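Local coordinates for invasion protein InvA (Salmonella enterica, PDB 2X49) that belongs to the export apparatus of the type III secretion system in the inner membrane and takes part in invasion of intestinal epithelial cells, at residues V8-L13 and L61-I66; L12-S17 and V46-G51; F71-D76 and Y104-H109. All blocks are in the same frame, centred on the assembly; numbering follows the deposited sequence.

Contact 1 (V8-L13 and L61-I66)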
loop_
_atom_site.group_PDB
_atom_site.type_symbol
_atom_site.label_atom_id
_atom_site.label_comp_id
_atom_site.label_asym_id
_atom_site.label_seq_id
_atom_site.Cartn_x
_atom_site.Cartn_y
_atom_site.Cartn_z
ATOM N N VAL A 8 -4.549 18.755 11.511
ATOM C CA VAL A 8 -3.390 17.866 11.606
ATOM C C VAL A 8 -2.535 17.819 10.337
ATOM O O VAL A 8 -2.471 16.793 9.671
ATOM C CB VAL A 8 -3.802 16.403 11.911
ATOM C CG1 VAL A 8 -4.742 15.836 10.815
ATOM C CG2 VAL A 8 -2.543 15.529 12.056
ATOM N N PRO A 9 -1.814 18.892 10.036
ATOM C CA PRO A 9 -0.997 18.842 8.796
ATOM C C PRO A 9 0.134 17.860 8.776
ATOM O O PRO A 9 0.720 17.504 9.780
ATOM C CB PRO A 9 -0.420 20.254 8.699
ATOM C CG PRO A 9 -0.470 20.766 10.138
ATOM C CD PRO A 9 -1.667 20.159 10.758
ATOM N N LEU A 10 0.391 17.392 7.585
ATOM C CA LEU A 10 1.541 16.537 7.323
ATOM C C LEU A 10 2.735 17.442 7.126
ATOM O O LEU A 10 2.591 18.537 6.614
ATOM C CB LEU A 10 1.311 15.731 6.038
ATOM C CG LEU A 10 0.152 14.749 6.055
ATOM C CD1 LEU A 10 -0.125 14.304 4.636
ATOM C CD2 LEU A 10 0.434 13.603 6.968
ATOM N N ILE A 11 3.914 16.994 7.533
ATOM C CA ILE A 11 5.136 17.790 7.363
ATOM C C ILE A 11 6.151 16.926 6.640
ATOM O O ILE A 11 6.331 15.771 6.974
ATOM C CB ILE A 11 5.744 18.290 8.688
ATOM C CG1 ILE A 11 4.770 19.192 9.411
ATOM C CG2 ILE A 11 7.103 19.034 8.430
ATOM C CD1 ILE A 11 5.143 19.513 10.862
ATOM N N LEU A 12 6.733 17.484 5.590
ATOM C CA LEU A 12 7.888 16.852 4.915
ATOM C C LEU A 12 9.125 17.671 5.218
ATOM O O LEU A 12 9.187 18.840 4.915
ATOM C CB LEU A 12 7.692 16.797 3.415
ATOM C CG LEU A 12 6.464 16.085 2.899
ATOM C CD1 LEU A 12 6.286 16.164 1.374
ATOM C CD2 LEU A 12 6.528 14.653 3.299
ATOM N N LEU A 13 10.079 17.054 5.867
ATOM C CA LEU A 13 11.402 17.707 6.074
ATOM C C LEU A 13 12.202 17.381 4.808
ATOM O O LEU A 13 12.323 16.248 4.406
ATOM C CB LEU A 13 12.127 17.177 7.301
ATOM C CG LEU A 13 11.427 17.236 8.671
ATOM C CD1 LEU A 13 12.325 16.718 9.753
ATOM C CD2 LEU A 13 10.898 18.654 8.929
ATOM N N LEU A 61 9.144 12.189 6.528
ATOM C CA LEU A 61 7.709 12.392 6.714
ATOM C C LEU A 61 7.374 12.374 8.189
ATOM O O LEU A 61 7.638 11.407 8.878
ATOM C CB LEU A 61 6.913 11.295 5.938
ATOM C CG LEU A 61 5.410 11.254 6.265
ATOM C CD1 LEU A 61 4.719 12.502 5.765
ATOM C CD2 LEU A 61 4.803 9.959 5.697
ATOM N N LEU A 62 6.733 13.447 8.638
ATOM C CA LEU A 62 6.169 13.556 9.985
ATOM C C LEU A 62 4.648 13.562 9.904
ATOM O O LEU A 62 4.001 14.255 9.120
ATOM C CB LEU A 62 6.576 14.841 10.714
ATOM C CG LEU A 62 8.021 15.232 10.717
ATOM C CD1 LEU A 62 8.180 16.493 11.600
ATOM C CD2 LEU A 62 8.880 14.057 11.166
ATOM N N ILE A 63 4.093 12.701 10.735
ATOM C CA ILE A 63 2.660 12.675 11.001
ATOM C C ILE A 63 2.480 12.968 12.487
ATOM O O ILE A 63 3.104 12.377 13.376
ATOM C CB ILE A 63 2.008 11.306 10.584
ATOM C CG1 ILE A 63 2.296 10.956 9.128
ATOM C CG2 ILE A 63 0.468 11.309 10.923
ATOM C CD1 ILE A 63 1.786 9.508 8.684
ATOM N N ASN A 64 1.677 13.968 12.766
ATOM C CA ASN A 64 1.487 14.432 14.139
ATOM C C ASN A 64 2.774 14.940 14.723
ATOM O O ASN A 64 3.063 14.822 15.924
ATOM C CB ASN A 64 0.985 13.302 15.045
ATOM C CG ASN A 64 -0.378 12.826 14.669
ATOM O OD1 ASN A 64 -1.301 13.634 14.447
ATOM N ND2 ASN A 64 -0.551 11.494 14.630
ATOM N N GLU A 65 3.570 15.482 13.824
ATOM C CA GLU A 65 4.857 16.098 14.180
ATOM C C GLU A 65 5.864 15.060 14.679
ATOM O O GLU A 65 6.921 15.374 15.226
ATOM C CB GLU A 65 4.698 17.230 15.211
ATOM C CG GLU A 65 4.519 18.583 14.537
ATOM C CD GLU A 65 4.334 19.748 15.528
ATOM O OE1 GLU A 65 5.054 19.828 16.563
ATOM O OE2 GLU A 65 3.442 20.592 15.274
ATOM N N ILE A 66 5.490 13.804 14.477
ATOM C CA ILE A 66 6.379 12.682 14.833
ATOM C C ILE A 66 6.986 12.040 13.595
ATOM O O ILE A 66 6.310 11.842 12.643
ATOM C CB ILE A 66 5.587 11.633 15.631
ATOM C CG1 ILE A 66 5.027 12.270 16.915
ATOM C CG2 ILE A 66 6.450 10.444 15.978
ATOM C CD1 ILE A 66 4.082 11.363 17.688
HETATM O O HOH W 1 3.269 16.271 11.162
HETATM O O HOH W 2 0.104 14.913 10.450
#
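L62 O is held from two directions: I11 N donates to it at 3.2 Å, nearly straight at hydrogen (173°), and a water donates a weak bond at 3.0 Å. In return L62 N donates to I11 O at 2.9 Å, so I11 and L62 form an antiparallel hydrogen-bonded pair that joins strand 10-14 to strand 58-63 inside the mixed four-stranded sheet. Toward the turn, past this pair, water takes over from direct bonds. The water on L62 O also donates to P9 O and accepts from E65 N, while a second water donates to P9 O at 2.7 Å and accepts from N64 N. N64 and E65 are the two central residues of a type I' turn from I63 to I66, the tight hairpin that leads into strand 66-72, and both have positive phi. Side chains sort onto two faces. On the face of L12 and L61, a non-hydrogen-bonded pair, the methyl L12 CD2 meets L61 CD1 at 3.7 Å, the two side chains slanting across each other; L61 CG, anti to the backbone N (chi1 169°), carries CD1 there. L10 and I63 run side by side in the same direction, L10 CD2 lying 3.9 Å from I63 CG1, and helix 125-139 packs on this layer through L133, T136 and L137. On the face of I11 and L62 the CB atoms abut, and I11 CD1 reaches over to the aliphatic CG of E65, 3.8 Å away. At the outer end V8 CG2 rests 3.3 Å from N64 OD1, while N64 ND2 bonds to OE1 of E143. The chemistry thus changes along the pair: direct amide bonds between leucine- and isoleucine-covered faces give way, at the turn, to peptide groups satisfied through water.

Contact 2 (L12-S17 and V46-G51); sequences LLVPKS and VLLRDG
K16 reaches over to D50 beside two parallel strands, 10-14 and 46-50, which helices 16-24 and 27-39 connect in a beta-alpha-beta crossover. The lysine chain wraps around one carboxylate oxygen. K16 CB lies 3.7 Å from D50 OD2, and K16 CG comes to 3.5 Å from that same D50 OD2. Past CD the chain bends twice, with chi3 -64° placing CE at 3.9 Å from D50 OD2 and chi4 -50° bringing NZ back to form a 2.8 Å salt bridge with D50 OD2. NZ uses the lone pair of OD2 that faces away from OD1, and the two side chains cross at about a right angle. D50 OD1 pairs with R19 of helix 16-24, so the carboxylate is shared by two cations, which would favour its charged form. Between the strands the ladder alternates: L12 N to L47 O, R49 N to L12 O, V14 N to R49 O, G51 N to V14 O. R49 O takes the V14 N-H at 2.9 Å and also a CA-H of L13, whose CA is 3.2 Å from R49 O. On one face L13 lies alongside the aliphatic part of R49, with L13 CD2 3.7 Å from R49 CB and close to CG and CD as well. On the other face L12 CD1 sits against L48 CD2 and V46 CG1, beside helix 27-39. After P15 a water bridges the two segments, accepting from K16 N and donating to G51 O over 2.6 Å.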
loop_
_atom_site.group_PDB
_atom_site.type_symbol
_atom_site.label_atom_id
_atom_site.label_comp_id
_atom_site.label_asym_id
_atom_site.label_seq_id
_atom_site.Cartn_x
_atom_site.Cartn_y
_atom_site.Cartn_z
ATOM N N LEU A 12 6.733 17.484 5.590
ATOM C CA LEU A 12 7.888 16.852 4.915
ATOM C C LEU A 12 9.125 17.671 5.218
ATOM O O LEU A 12 9.187 18.840 4.915
ATOM C CB LEU A 12 7.692 16.797 3.415
ATOM C CG LEU A 12 6.464 16.085 2.899
ATOM C CD1 LEU A 12 6.286 16.164 1.374
ATOM C CD2 LEU A 12 6.528 14.653 3.299
ATOM N N LEU A 13 10.079 17.054 5.867
ATOM C CA LEU A 13 11.402 17.707 6.074
ATOM C C LEU A 13 12.202 17.381 4.808
ATOM O O LEU A 13 12.323 16.248 4.406
ATOM C CB LEU A 13 12.127 17.177 7.301
ATOM C CG LEU A 13 11.427 17.236 8.671
ATOM C CD1 LEU A 13 12.325 16.718 9.753
ATOM C CD2 LEU A 13 10.898 18.654 8.929
ATOM N N VAL A 14 12.715 18.436 4.189
ATOM C CA VAL A 14 13.445 18.371 2.915
ATOM C C VAL A 14 14.797 19.076 3.047
ATOM O O VAL A 14 15.003 19.882 3.926
ATOM C CB VAL A 14 12.607 18.993 1.765
ATOM C CG1 VAL A 14 11.193 18.322 1.724
ATOM C CG2 VAL A 14 12.479 20.500 1.937
ATOM N N PRO A 15 15.719 18.740 2.151
ATOM C CA PRO A 15 16.971 19.490 2.175
ATOM C C PRO A 15 16.788 20.917 1.703
ATOM O O PRO A 15 16.117 21.178 0.747
ATOM C CB PRO A 15 17.857 18.716 1.176
ATOM C CG PRO A 15 17.199 17.404 0.935
ATOM C CD PRO A 15 15.727 17.681 1.116
ATOM N N LYS A 16 17.427 21.807 2.431
ATOM C CA LYS A 16 17.464 23.227 2.079
ATOM C C LYS A 16 17.845 23.419 0.615
ATOM O O LYS A 16 17.253 24.225 -0.106
ATOM C CB LYS A 16 18.378 24.013 3.031
ATOM C CG LYS A 16 18.390 25.499 2.811
ATOM C CD LYS A 16 19.278 26.255 3.808
ATOM C CE LYS A 16 18.820 26.180 5.292
ATOM N NZ LYS A 16 17.370 26.508 5.517
ATOM N N SER A 17 18.779 22.584 0.192
ATOM C CA SER A 17 19.307 22.607 -1.184
ATOM C C SER A 17 18.326 22.204 -2.258
ATOM O O SER A 17 18.588 22.438 -3.435
ATOM C CB SER A 17 20.540 21.710 -1.365
ATOM O OG SER A 17 20.216 20.335 -1.171
ATOM N N VAL A 46 -0.159 19.806 3.491
ATOM C CA VAL A 46 1.218 19.354 3.484
ATOM C C VAL A 46 2.135 20.554 3.546
ATOM O O VAL A 46 2.074 21.444 2.725
ATOM C CB VAL A 46 1.502 18.563 2.231
ATOM C CG1 VAL A 46 2.993 18.202 2.152
ATOM C CG2 VAL A 46 0.622 17.268 2.129
ATOM N N LEU A 47 2.898 20.602 4.613
ATOM C CA LEU A 47 3.876 21.682 4.878
ATOM C C LEU A 47 5.285 21.159 4.593
ATOM O O LEU A 47 5.647 20.035 4.937
ATOM C CB LEU A 47 3.806 22.231 6.326
ATOM C CG LEU A 47 2.404 22.503 6.864
ATOM C CD1 LEU A 47 2.407 22.906 8.335
ATOM C CD2 LEU A 47 1.720 23.589 6.056
ATOM N N LEU A 48 6.060 21.973 3.924
ATOM C CA LEU A 48 7.518 21.706 3.758
ATOM C C LEU A 48 8.310 22.502 4.783
ATOM O O LEU A 48 8.051 23.689 5.050
ATOM C CB LEU A 48 8.056 22.071 2.353
ATOM C CG LEU A 48 7.373 21.465 1.132
ATOM C CD1 LEU A 48 8.156 21.779 -0.167
ATOM C CD2 LEU A 48 7.067 20.006 1.216
ATOM N N ARG A 49 9.301 21.824 5.342
ATOM C CA ARG A 49 10.217 22.410 6.328
ATOM C C ARG A 49 11.638 21.977 6.007
ATOM O O ARG A 49 11.848 20.857 5.596
ATOM C CB ARG A 49 9.813 21.990 7.739
ATOM C CG ARG A 49 10.686 22.469 8.851
ATOM C CD ARG A 49 10.006 22.263 10.238
ATOM N NE ARG A 49 8.602 22.709 10.258
ATOM C CZ ARG A 49 7.763 22.522 11.280
ATOM N NH1 ARG A 49 8.173 21.891 12.369
ATOM N NH2 ARG A 49 6.506 22.950 11.213
ATOM N N ASP A 50 12.604 22.871 6.108
ATOM C CA ASP A 50 13.980 22.430 5.849
ATOM C C ASP A 50 14.461 21.595 7.038
ATOM O O ASP A 50 14.324 21.974 8.167
ATOM C CB ASP A 50 14.889 23.638 5.627
ATOM C CG ASP A 50 14.560 24.400 4.347
ATOM O OD1 ASP A 50 13.713 23.933 3.538
ATOM O OD2 ASP A 50 15.134 25.500 4.179
ATOM N N GLY A 51 14.996 20.429 6.738
ATOM C CA GLY A 51 15.511 19.524 7.777
ATOM C C GLY A 51 16.982 19.673 8.044
ATOM O O GLY A 51 17.827 19.487 7.200
HETATM O O HOH W 3 18.322 21.239 5.280
#

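Contact 3 (F71-D76 and Y104-H109); sequences FTVYFD and YFWVTH
Y74 and W106 both hold CG anti to the carbonyl carbon (chi1 -72° and -59°), and with both CB atoms directed at the opposite segment the two side chains cross at a slant. The tyrosine turns an edge to the indole face: the ring planes are inclined at 65°, Y74 CD2 comes to 3.7 Å from W106 CD1, and the centroids of the Y74 ring and the W106 five-membered ring are 5.0 Å apart. Y74 CB covers the benzo half in a CH-pi contact, 4.1 Å from the centroid of the W106 six-membered ring. Y74 is the centre of an inverse gamma turn, and its backbone also meets the indole: Y74 N lies above the indole face, offset toward the rim, and Y74 O is 3.5 Å from W106 CZ3. V73 CG1 touches W106 CH2 at 4.2 Å. The packing joins two sheets, since residues 73-76 run on from edge strand 66-72 of the mixed sheet, whereas W106 belongs to strand 102-107 of the antiparallel sheet. The indole N-H is satisfied by a water in the ring plane, 2.9 Å from W106 NE1, which donates onward to T72 O. Farther along, D76 O lies at the edge of the H109 imidazole, 3.3 Å from H109 CD2, while the D76 carboxylate pairs with R18. A second water accepts from H109 NE2. The side chain of H109 comes within about 3 Å of a bound mercury ion. T108 caps helix 109-116 with its side chain, and its backbone N bonds to OE1 of E111, as in a capping box; E111 with N93 forms a calcium site.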
loop_
_atom_site.group_PDB
_atom_site.type_symbol
_atom_site.label_atom_id
_atom_site.label_comp_id
_atom_site.label_asym_id
_atom_site.label_seq_id
_atom_site.Cartn_x
_atom_site.Cartn_y
_atom_site.Cartn_z
ATOM N N PHE A 71 12.950 8.741 3.898
ATOM C CA PHE A 71 13.096 8.234 2.530
ATOM C C PHE A 71 14.383 8.744 1.899
ATOM O O PHE A 71 14.818 9.861 2.096
ATOM C CB PHE A 71 11.930 8.698 1.631
ATOM C CG PHE A 71 10.546 8.365 2.158
ATOM C CD1 PHE A 71 9.900 7.191 1.770
ATOM C CD2 PHE A 71 9.895 9.188 3.028
ATOM C CE1 PHE A 71 8.609 6.859 2.178
ATOM C CE2 PHE A 71 8.612 8.858 3.498
ATOM C CZ PHE A 71 7.980 7.673 3.110
ATOM N N THR A 72 14.974 7.903 1.093
ATOM C CA THR A 72 16.088 8.302 0.235
ATOM C C THR A 72 15.608 8.353 -1.214
ATOM O O THR A 72 15.093 7.388 -1.722
ATOM C CB THR A 72 17.196 7.266 0.366
ATOM O OG1 THR A 72 17.645 7.248 1.738
ATOM C CG2 THR A 72 18.350 7.482 -0.625
ATOM N N VAL A 73 15.707 9.530 -1.809
ATOM C CA VAL A 73 15.308 9.777 -3.168
ATOM C C VAL A 73 16.484 10.442 -3.874
ATOM O O VAL A 73 16.859 11.526 -3.485
ATOM C CB VAL A 73 14.077 10.735 -3.237
ATOM C CG1 VAL A 73 13.720 11.108 -4.705
ATOM C CG2 VAL A 73 12.866 10.148 -2.536
ATOM N N TYR A 74 17.040 9.787 -4.880
ATOM C CA TYR A 74 18.147 10.378 -5.691
ATOM C C TYR A 74 17.539 11.195 -6.796
ATOM O O TYR A 74 17.327 10.752 -7.917
ATOM C CB TYR A 74 19.179 9.306 -6.162
ATOM C CG TYR A 74 20.023 8.805 -5.013
ATOM C CD1 TYR A 74 21.185 9.472 -4.620
ATOM C CD2 TYR A 74 19.674 7.667 -4.281
ATOM C CE1 TYR A 74 21.897 9.097 -3.570
ATOM C CE2 TYR A 74 20.401 7.266 -3.225
ATOM C CZ TYR A 74 21.531 7.957 -2.869
ATOM O OH TYR A 74 22.287 7.585 -1.781
ATOM N N PHE A 75 17.326 12.457 -6.474
ATOM C CA PHE A 75 16.592 13.414 -7.316
ATOM C C PHE A 75 17.155 13.554 -8.727
ATOM O O PHE A 75 16.414 13.809 -9.689
ATOM C CB PHE A 75 16.509 14.811 -6.685
ATOM C CG PHE A 75 15.643 14.862 -5.455
ATOM C CD1 PHE A 75 14.281 14.820 -5.577
ATOM C CD2 PHE A 75 16.205 14.872 -4.179
ATOM C CE1 PHE A 75 13.469 14.840 -4.446
ATOM C CE2 PHE A 75 15.386 14.876 -3.028
ATOM C CZ PHE A 75 14.034 14.873 -3.181
ATOM N N ASP A 76 18.450 13.366 -8.838
ATOM C CA ASP A 76 19.158 13.564 -10.123
ATOM C C ASP A 76 19.365 12.245 -10.905
ATOM O O ASP A 76 19.962 12.241 -11.979
ATOM C CB ASP A 76 20.502 14.289 -9.885
ATOM C CG ASP A 76 20.340 15.612 -9.096
ATOM O OD1 ASP A 76 19.325 16.291 -9.286
ATOM O OD2 ASP A 76 21.217 15.914 -8.255
ATOM N N TYR A 104 16.846 -0.653 -3.071
ATOM C CA TYR A 104 16.504 0.291 -4.162
ATOM C C TYR A 104 17.744 0.625 -4.962
ATOM O O TYR A 104 18.761 0.972 -4.401
ATOM C CB TYR A 104 15.902 1.567 -3.595
ATOM C CG TYR A 104 14.705 1.317 -2.726
ATOM C CD1 TYR A 104 13.442 1.377 -3.235
ATOM C CD2 TYR A 104 14.857 1.032 -1.370
ATOM C CE1 TYR A 104 12.359 1.124 -2.439
ATOM C CE2 TYR A 104 13.766 0.768 -0.565
ATOM C CZ TYR A 104 12.511 0.844 -1.115
ATOM O OH TYR A 104 11.345 0.637 -0.417
ATOM N N PHE A 105 17.606 0.555 -6.279
ATOM C CA PHE A 105 18.723 0.691 -7.204
ATOM C C PHE A 105 18.489 1.856 -8.140
ATOM O O PHE A 105 17.467 1.969 -8.816
ATOM C CB PHE A 105 18.893 -0.621 -7.993
ATOM C CG PHE A 105 19.265 -1.798 -7.116
ATOM C CD1 PHE A 105 20.587 -2.098 -6.846
ATOM C CD2 PHE A 105 18.280 -2.577 -6.545
ATOM C CE1 PHE A 105 20.914 -3.152 -6.004
ATOM C CE2 PHE A 105 18.612 -3.660 -5.725
ATOM C CZ PHE A 105 19.895 -3.912 -5.433
ATOM N N TRP A 106 19.481 2.713 -8.146
ATOM C CA TRP A 106 19.413 3.948 -8.940
ATOM C C TRP A 106 20.622 3.988 -9.912
ATOM O O TRP A 106 21.774 3.645 -9.569
ATOM C CB TRP A 106 19.418 5.192 -8.055
ATOM C CG TRP A 106 18.287 5.297 -7.029
ATOM C CD1 TRP A 106 18.190 4.604 -5.832
ATOM C CD2 TRP A 106 17.154 6.123 -7.113
ATOM N NE1 TRP A 106 17.083 4.998 -5.194
ATOM C CE2 TRP A 106 16.397 5.916 -5.950
ATOM C CE3 TRP A 106 16.706 7.057 -8.047
ATOM C CZ2 TRP A 106 15.199 6.605 -5.696
ATOM C CZ3 TRP A 106 15.541 7.714 -7.817
ATOM C CH2 TRP A 106 14.779 7.516 -6.634
ATOM N N VAL A 107 20.329 4.510 -11.108
ATOM C CA VAL A 107 21.324 4.655 -12.156
ATOM C C VAL A 107 21.247 6.045 -12.794
ATOM O O VAL A 107 20.297 6.814 -12.631
ATOM C CB VAL A 107 21.189 3.561 -13.251
ATOM C CG1 VAL A 107 21.361 2.174 -12.646
ATOM C CG2 VAL A 107 19.895 3.681 -13.974
ATOM N N THR A 108 22.280 6.326 -13.557
ATOM C CA THR A 108 22.262 7.573 -14.311
ATOM C C THR A 108 21.218 7.555 -15.397
ATOM O O THR A 108 20.758 6.503 -15.857
ATOM C CB THR A 108 23.657 7.940 -14.931
ATOM O OG1 THR A 108 23.989 6.998 -15.973
ATOM C CG2 THR A 108 24.760 7.987 -13.852
ATOM N N HIS A 109 20.930 8.738 -15.902
ATOM C CA HIS A 109 19.965 8.874 -16.989
ATOM C C HIS A 109 20.441 8.109 -18.231
ATOM O O HIS A 109 19.682 7.365 -18.893
ATOM C CB HIS A 109 19.654 10.330 -17.320
ATOM C CG HIS A 109 18.791 11.012 -16.298
ATOM N ND1 HIS A 109 17.479 11.351 -16.534
ATOM C CD2 HIS A 109 19.055 11.414 -15.035
ATOM C CE1 HIS A 109 16.972 11.946 -15.467
ATOM N NE2 HIS A 109 17.906 11.993 -14.535
HETATM O O HOH W 4 15.811 4.730 -2.560
HETATM O O HOH W 5 16.297 12.587 -11.913
#

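Overall arrangement
All three contacts lie in the C-terminal domain of InvA. Contacts 1 and 2 build one sheet: strand 10-14 is central, bonded to antiparallel 58-63 in contact 1 and to parallel 46-50 in contact 2, with L12 and L13 shared. Contact 1 is the buried one, mostly aliphatic and exposed chiefly at its turn. Contact 2 is partly buried, adding a lysine-aspartate salt bridge beside the strands. Contact 3, also partly buried, has no backbone ladder; aromatic packing and waters join the 66-72 edge of the mixed sheet to the antiparallel sheet. It meets contact 1 where L61 CB packs on F71 CE2, 3.8 Å apart, but approaches contact 2 only to about 5 Å between nearest atoms.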